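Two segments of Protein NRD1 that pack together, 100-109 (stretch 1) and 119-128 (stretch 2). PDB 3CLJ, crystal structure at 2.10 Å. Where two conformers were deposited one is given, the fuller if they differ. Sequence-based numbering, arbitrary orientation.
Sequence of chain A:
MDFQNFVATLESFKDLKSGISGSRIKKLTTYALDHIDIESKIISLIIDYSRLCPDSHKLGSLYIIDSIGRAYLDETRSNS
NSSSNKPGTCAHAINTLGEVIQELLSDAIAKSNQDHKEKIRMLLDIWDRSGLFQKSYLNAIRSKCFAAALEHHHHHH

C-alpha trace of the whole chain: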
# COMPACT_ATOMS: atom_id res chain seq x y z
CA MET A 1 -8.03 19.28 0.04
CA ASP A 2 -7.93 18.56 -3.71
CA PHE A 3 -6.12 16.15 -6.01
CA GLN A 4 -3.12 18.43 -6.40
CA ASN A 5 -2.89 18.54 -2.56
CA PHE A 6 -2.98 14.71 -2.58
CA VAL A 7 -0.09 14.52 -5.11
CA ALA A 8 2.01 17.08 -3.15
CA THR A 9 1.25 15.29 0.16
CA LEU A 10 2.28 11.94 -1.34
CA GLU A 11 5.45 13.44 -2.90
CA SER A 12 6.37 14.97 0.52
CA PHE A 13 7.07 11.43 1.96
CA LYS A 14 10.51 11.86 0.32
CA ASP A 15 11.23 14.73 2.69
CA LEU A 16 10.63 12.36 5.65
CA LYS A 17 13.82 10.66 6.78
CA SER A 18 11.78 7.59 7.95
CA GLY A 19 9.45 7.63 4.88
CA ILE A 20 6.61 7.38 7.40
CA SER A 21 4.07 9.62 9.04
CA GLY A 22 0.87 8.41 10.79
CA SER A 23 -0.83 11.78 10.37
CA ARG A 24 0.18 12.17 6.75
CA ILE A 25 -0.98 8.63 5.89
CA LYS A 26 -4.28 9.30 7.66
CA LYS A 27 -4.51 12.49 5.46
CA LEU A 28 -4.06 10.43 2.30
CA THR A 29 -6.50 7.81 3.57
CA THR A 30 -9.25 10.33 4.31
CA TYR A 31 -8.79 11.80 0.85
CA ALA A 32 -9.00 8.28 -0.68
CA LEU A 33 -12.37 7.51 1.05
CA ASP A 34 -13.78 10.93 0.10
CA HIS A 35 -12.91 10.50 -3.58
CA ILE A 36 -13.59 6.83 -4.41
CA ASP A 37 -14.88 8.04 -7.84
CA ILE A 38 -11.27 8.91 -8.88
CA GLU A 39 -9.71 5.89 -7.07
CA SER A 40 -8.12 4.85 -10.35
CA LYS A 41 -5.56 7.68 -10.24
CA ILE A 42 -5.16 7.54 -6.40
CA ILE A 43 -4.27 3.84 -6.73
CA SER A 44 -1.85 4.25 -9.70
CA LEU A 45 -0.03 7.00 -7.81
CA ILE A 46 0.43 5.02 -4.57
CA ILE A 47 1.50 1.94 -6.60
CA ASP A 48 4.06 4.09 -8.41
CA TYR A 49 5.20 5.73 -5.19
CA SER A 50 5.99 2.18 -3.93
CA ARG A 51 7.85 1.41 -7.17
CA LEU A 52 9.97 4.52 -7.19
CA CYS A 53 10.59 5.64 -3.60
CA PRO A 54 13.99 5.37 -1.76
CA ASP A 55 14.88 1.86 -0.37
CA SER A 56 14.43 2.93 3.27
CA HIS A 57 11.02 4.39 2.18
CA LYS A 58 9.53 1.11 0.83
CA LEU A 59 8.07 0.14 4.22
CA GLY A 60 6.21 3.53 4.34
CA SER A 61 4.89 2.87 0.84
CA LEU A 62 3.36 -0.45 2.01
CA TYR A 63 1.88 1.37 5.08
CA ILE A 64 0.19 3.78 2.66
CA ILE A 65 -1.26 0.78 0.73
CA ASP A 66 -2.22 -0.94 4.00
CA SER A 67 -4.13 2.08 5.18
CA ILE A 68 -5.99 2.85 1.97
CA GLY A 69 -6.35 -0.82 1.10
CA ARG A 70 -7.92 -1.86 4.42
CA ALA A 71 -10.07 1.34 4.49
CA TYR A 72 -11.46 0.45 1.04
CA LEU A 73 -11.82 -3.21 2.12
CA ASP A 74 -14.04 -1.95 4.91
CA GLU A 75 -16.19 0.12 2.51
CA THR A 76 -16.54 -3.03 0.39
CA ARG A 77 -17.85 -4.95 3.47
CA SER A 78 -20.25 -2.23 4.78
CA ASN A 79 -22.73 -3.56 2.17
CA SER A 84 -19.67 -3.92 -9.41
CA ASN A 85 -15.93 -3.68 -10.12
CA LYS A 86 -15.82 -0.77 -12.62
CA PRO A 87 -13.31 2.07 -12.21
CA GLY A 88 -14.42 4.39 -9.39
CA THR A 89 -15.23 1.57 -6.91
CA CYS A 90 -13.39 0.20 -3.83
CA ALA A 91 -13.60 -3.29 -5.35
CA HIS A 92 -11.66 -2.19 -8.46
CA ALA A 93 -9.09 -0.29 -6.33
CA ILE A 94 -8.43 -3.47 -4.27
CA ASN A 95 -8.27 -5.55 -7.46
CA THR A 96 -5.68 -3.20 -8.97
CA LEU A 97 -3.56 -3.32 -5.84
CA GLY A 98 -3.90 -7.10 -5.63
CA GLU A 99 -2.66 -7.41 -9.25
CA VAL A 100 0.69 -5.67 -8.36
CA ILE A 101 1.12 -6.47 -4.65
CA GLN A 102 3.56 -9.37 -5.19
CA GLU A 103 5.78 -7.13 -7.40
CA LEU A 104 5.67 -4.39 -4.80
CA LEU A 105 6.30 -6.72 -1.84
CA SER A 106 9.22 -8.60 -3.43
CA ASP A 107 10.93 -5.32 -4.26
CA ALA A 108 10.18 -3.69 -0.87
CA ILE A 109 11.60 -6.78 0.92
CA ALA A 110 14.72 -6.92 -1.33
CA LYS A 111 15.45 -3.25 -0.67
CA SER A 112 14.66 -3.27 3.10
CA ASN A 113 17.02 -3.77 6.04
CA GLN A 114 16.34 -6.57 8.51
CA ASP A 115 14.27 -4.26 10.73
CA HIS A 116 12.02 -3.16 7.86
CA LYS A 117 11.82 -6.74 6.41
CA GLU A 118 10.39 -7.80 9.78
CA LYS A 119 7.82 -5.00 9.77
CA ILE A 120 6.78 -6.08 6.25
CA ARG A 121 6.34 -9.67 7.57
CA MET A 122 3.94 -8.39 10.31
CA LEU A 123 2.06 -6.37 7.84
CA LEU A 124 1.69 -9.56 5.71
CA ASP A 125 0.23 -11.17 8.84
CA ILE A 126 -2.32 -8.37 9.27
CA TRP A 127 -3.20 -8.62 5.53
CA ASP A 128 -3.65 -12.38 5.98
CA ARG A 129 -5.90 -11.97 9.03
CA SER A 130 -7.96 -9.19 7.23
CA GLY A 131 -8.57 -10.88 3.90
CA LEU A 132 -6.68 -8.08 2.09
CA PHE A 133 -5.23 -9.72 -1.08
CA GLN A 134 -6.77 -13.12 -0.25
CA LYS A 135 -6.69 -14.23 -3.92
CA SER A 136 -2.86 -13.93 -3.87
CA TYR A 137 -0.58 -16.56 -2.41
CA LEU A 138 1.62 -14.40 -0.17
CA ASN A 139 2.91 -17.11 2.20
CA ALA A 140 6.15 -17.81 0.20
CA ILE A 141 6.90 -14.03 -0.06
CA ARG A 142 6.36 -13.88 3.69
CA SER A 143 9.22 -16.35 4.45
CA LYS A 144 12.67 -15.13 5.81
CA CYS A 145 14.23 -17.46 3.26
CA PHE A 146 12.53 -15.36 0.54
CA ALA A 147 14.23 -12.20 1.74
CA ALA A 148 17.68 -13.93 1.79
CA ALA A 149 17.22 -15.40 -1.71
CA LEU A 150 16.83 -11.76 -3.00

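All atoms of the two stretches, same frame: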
# COMPACT_ATOMS: atom_id res chain seq x y z
N VAL A 100 -0.73 -6.05 -8.45
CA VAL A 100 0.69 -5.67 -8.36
C VAL A 100 1.35 -5.92 -7.00
O VAL A 100 2.55 -5.71 -6.88
CB VAL A 100 0.96 -4.17 -8.72
CG1 VAL A 100 0.56 -3.89 -10.22
CG2 VAL A 100 0.28 -3.27 -7.70
N ILE A 101 0.58 -6.35 -5.99
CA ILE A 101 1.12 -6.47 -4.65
C ILE A 101 2.36 -7.42 -4.51
O ILE A 101 3.24 -7.17 -3.69
CB ILE A 101 0.02 -6.80 -3.57
CG1 ILE A 101 0.47 -6.30 -2.21
CG2 ILE A 101 -0.39 -8.31 -3.53
CD1 ILE A 101 0.84 -4.83 -2.15
N GLN A 102 2.40 -8.52 -5.27
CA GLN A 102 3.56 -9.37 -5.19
C GLN A 102 4.83 -8.70 -5.73
O GLN A 102 5.90 -8.84 -5.12
CB GLN A 102 3.29 -10.64 -5.94
CG GLN A 102 2.23 -11.43 -5.24
CD GLN A 102 1.83 -12.65 -6.02
OE1 GLN A 102 0.72 -12.71 -6.55
NE2 GLN A 102 2.75 -13.60 -6.16
N GLU A 103 4.70 -7.97 -6.86
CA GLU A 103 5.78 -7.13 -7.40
C GLU A 103 6.28 -6.13 -6.34
O GLU A 103 7.51 -5.98 -6.08
CB GLU A 103 5.31 -6.35 -8.64
CG GLU A 103 6.26 -5.25 -9.12
CD GLU A 103 5.57 -4.18 -9.96
OE1 GLU A 103 4.49 -4.47 -10.57
OE2 GLU A 103 6.14 -3.05 -10.01
N LEU A 104 5.32 -5.43 -5.74
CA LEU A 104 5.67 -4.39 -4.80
C LEU A 104 6.29 -4.98 -3.54
O LEU A 104 7.21 -4.40 -3.01
CB LEU A 104 4.43 -3.54 -4.42
CG LEU A 104 3.73 -2.79 -5.55
CD1 LEU A 104 2.60 -1.92 -4.90
CD2 LEU A 104 4.67 -1.97 -6.44
N LEU A 105 5.71 -6.05 -3.02
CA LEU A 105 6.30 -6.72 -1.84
C LEU A 105 7.70 -7.28 -2.05
O LEU A 105 8.57 -7.07 -1.21
CB LEU A 105 5.42 -7.91 -1.38
CG LEU A 105 4.14 -7.46 -0.65
CD1 LEU A 105 3.03 -8.61 -0.72
CD2 LEU A 105 4.45 -7.01 0.80
N SER A 106 7.91 -8.02 -3.16
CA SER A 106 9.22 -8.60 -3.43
C SER A 106 10.28 -7.52 -3.47
O SER A 106 11.34 -7.69 -2.89
CB SER A 106 9.22 -9.44 -4.73
OG SER A 106 8.20 -10.44 -4.56
N ASP A 107 9.99 -6.42 -4.18
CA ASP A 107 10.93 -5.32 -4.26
C ASP A 107 11.13 -4.63 -2.90
O ASP A 107 12.24 -4.31 -2.54
CB ASP A 107 10.48 -4.27 -5.30
CG ASP A 107 11.59 -3.34 -5.69
OD1 ASP A 107 12.73 -3.83 -5.90
OD2 ASP A 107 11.32 -2.12 -5.87
N ALA A 108 10.05 -4.36 -2.17
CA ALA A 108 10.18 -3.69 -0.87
C ALA A 108 11.06 -4.53 0.06
O ALA A 108 11.94 -3.97 0.73
CB ALA A 108 8.78 -3.43 -0.23
N ILE A 109 10.84 -5.87 0.06
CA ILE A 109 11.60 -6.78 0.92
C ILE A 109 13.08 -6.78 0.53
O ILE A 109 13.96 -6.62 1.40
CB ILE A 109 11.00 -8.18 0.94
CG1 ILE A 109 9.71 -8.17 1.78
CG2 ILE A 109 12.00 -9.20 1.51
CD1 ILE A 109 8.79 -9.42 1.52
N LYS A 119 9.03 -5.81 9.76
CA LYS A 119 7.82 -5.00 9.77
C LYS A 119 6.95 -5.33 8.55
O LYS A 119 5.71 -5.32 8.65
CB LYS A 119 8.17 -3.49 9.83
CG LYS A 119 8.65 -3.07 11.24
CD LYS A 119 9.44 -1.75 11.25
CE LYS A 119 9.93 -1.33 12.72
NZ LYS A 119 11.12 -0.38 12.64
N ILE A 120 7.57 -5.59 7.40
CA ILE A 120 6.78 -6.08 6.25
C ILE A 120 6.12 -7.44 6.56
O ILE A 120 4.92 -7.63 6.35
CB ILE A 120 7.61 -6.14 4.94
CG1 ILE A 120 8.11 -4.73 4.54
CG2 ILE A 120 6.80 -6.92 3.79
CD1 ILE A 120 9.17 -4.69 3.47
N ARG A 121 6.89 -8.38 7.10
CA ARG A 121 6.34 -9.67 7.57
C ARG A 121 5.10 -9.51 8.46
O ARG A 121 4.09 -10.16 8.22
CB ARG A 121 7.47 -10.46 8.22
CG ARG A 121 7.37 -11.99 8.12
CD ARG A 121 6.33 -12.61 9.08
NE ARG A 121 6.82 -13.80 9.76
CZ ARG A 121 7.74 -14.65 9.30
NH1 ARG A 121 8.30 -14.49 8.12
NH2 ARG A 121 8.11 -15.68 10.04
N MET A 122 5.13 -8.60 9.46
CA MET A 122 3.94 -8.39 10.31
C MET A 122 2.78 -7.82 9.60
O MET A 122 1.63 -8.19 9.82
CB MET A 122 4.20 -7.48 11.53
CG MET A 122 2.85 -7.26 12.34
SD MET A 122 2.19 -8.74 13.21
CE MET A 122 0.53 -8.79 12.57
N LEU A 123 3.06 -6.89 8.70
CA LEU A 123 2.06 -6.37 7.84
C LEU A 123 1.41 -7.45 6.96
O LEU A 123 0.17 -7.46 6.78
CB LEU A 123 2.72 -5.25 7.00
CG LEU A 123 1.91 -4.16 6.36
CD1 LEU A 123 1.14 -3.31 7.40
CD2 LEU A 123 2.78 -3.32 5.36
N LEU A 124 2.24 -8.35 6.38
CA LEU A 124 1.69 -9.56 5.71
C LEU A 124 0.74 -10.35 6.61
O LEU A 124 -0.27 -10.91 6.14
CB LEU A 124 2.82 -10.49 5.18
CG LEU A 124 3.53 -9.83 3.98
CD1 LEU A 124 4.80 -10.57 3.54
CD2 LEU A 124 2.50 -9.70 2.78
N ASP A 125 1.07 -10.42 7.90
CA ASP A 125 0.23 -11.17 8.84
C ASP A 125 -1.12 -10.51 9.09
O ASP A 125 -2.17 -11.17 9.13
CB ASP A 125 0.98 -11.41 10.16
CG ASP A 125 2.08 -12.46 10.00
OD1 ASP A 125 2.06 -13.18 8.97
OD2 ASP A 125 2.96 -12.58 10.90
N ILE A 126 -1.10 -9.19 9.22
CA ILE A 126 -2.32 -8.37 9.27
C ILE A 126 -3.12 -8.48 7.95
O ILE A 126 -4.33 -8.68 8.00
CB ILE A 126 -1.93 -6.89 9.61
CG1 ILE A 126 -1.56 -6.78 11.11
CG2 ILE A 126 -3.00 -5.87 9.20
CD1 ILE A 126 -0.51 -5.73 11.26
N TRP A 127 -2.46 -8.42 6.80
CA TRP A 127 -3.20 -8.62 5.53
C TRP A 127 -3.89 -9.98 5.48
O TRP A 127 -5.05 -10.11 5.06
CB TRP A 127 -2.23 -8.44 4.35
CG TRP A 127 -1.80 -6.99 4.22
CD1 TRP A 127 -2.26 -5.93 5.02
CD2 TRP A 127 -0.87 -6.41 3.30
NE1 TRP A 127 -1.71 -4.76 4.62
CE2 TRP A 127 -0.86 -5.00 3.56
CE3 TRP A 127 -0.09 -6.91 2.25
CZ2 TRP A 127 -0.11 -4.11 2.81
CZ3 TRP A 127 0.68 -6.02 1.53
CH2 TRP A 127 0.67 -4.63 1.81
N ASP A 128 -3.15 -11.01 5.88
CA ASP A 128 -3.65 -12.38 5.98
C ASP A 128 -4.87 -12.43 6.92
O ASP A 128 -5.92 -12.94 6.56
CB ASP A 128 -2.52 -13.29 6.50
CG ASP A 128 -2.89 -14.76 6.53
OD1 ASP A 128 -2.91 -15.42 5.46
OD2 ASP A 128 -3.16 -15.27 7.62

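Two helical segments of Protein NRD1 run nearly antiparallel and are held together purely by apolar side chains, with no hydrogen bond or salt bridge crossing between them. Their axes make an angle of 153° and approach no closer than 11.2 Å, a wide spacing that branched aliphatic side chains and one indole fill; the contact buries 300 Å², both sides summed. The backbones come nearest at I109 and I120, whose CA atoms lie 7.2 Å apart. I120 points toward stretch 1 and is the residue most covered by the partner. Its CG2 lies 3.8 Å from I109 CG1, while its CD1 reaches A108 CB at 3.9 Å; the beta-branched side chain, which also touches L105, thus meets three residues at once. A108 points its methyl toward stretch 2, and I120 CD1 lies against both this methyl and the backbone, 3.9 Å from A108 C. One turn along, L105 (chi1 m, chi2 t) sets both of its methyls among I120, L124 and W127: its CD1 lies 3.7 Å from L124 CD2, and its CD2 is 3.8 Å from I120 CG2 and 4.0 Å from W127 CZ3. L124 leaves its backbone sideways, but its m,t rotamer brings the end of the side chain nearer to stretch 1. Farther along, W127 bridges the gap with its long, flat ring, and I101 CG1 meets its CZ3 at 3.8 Å. I101 and L105 both approach the indole obliquely. The ring's polar atom, NE1, is hydrogen-bonded elsewhere in the structure, so the six-membered ring can pack against aliphatic carbon without leaving that donor unsatisfied. Polar side chains take no part: E103, K119 and D125 lie out of reach of the opposing stretch, and S106 turns its OG back to Q102 O, 2.9 Å away, within its own helix.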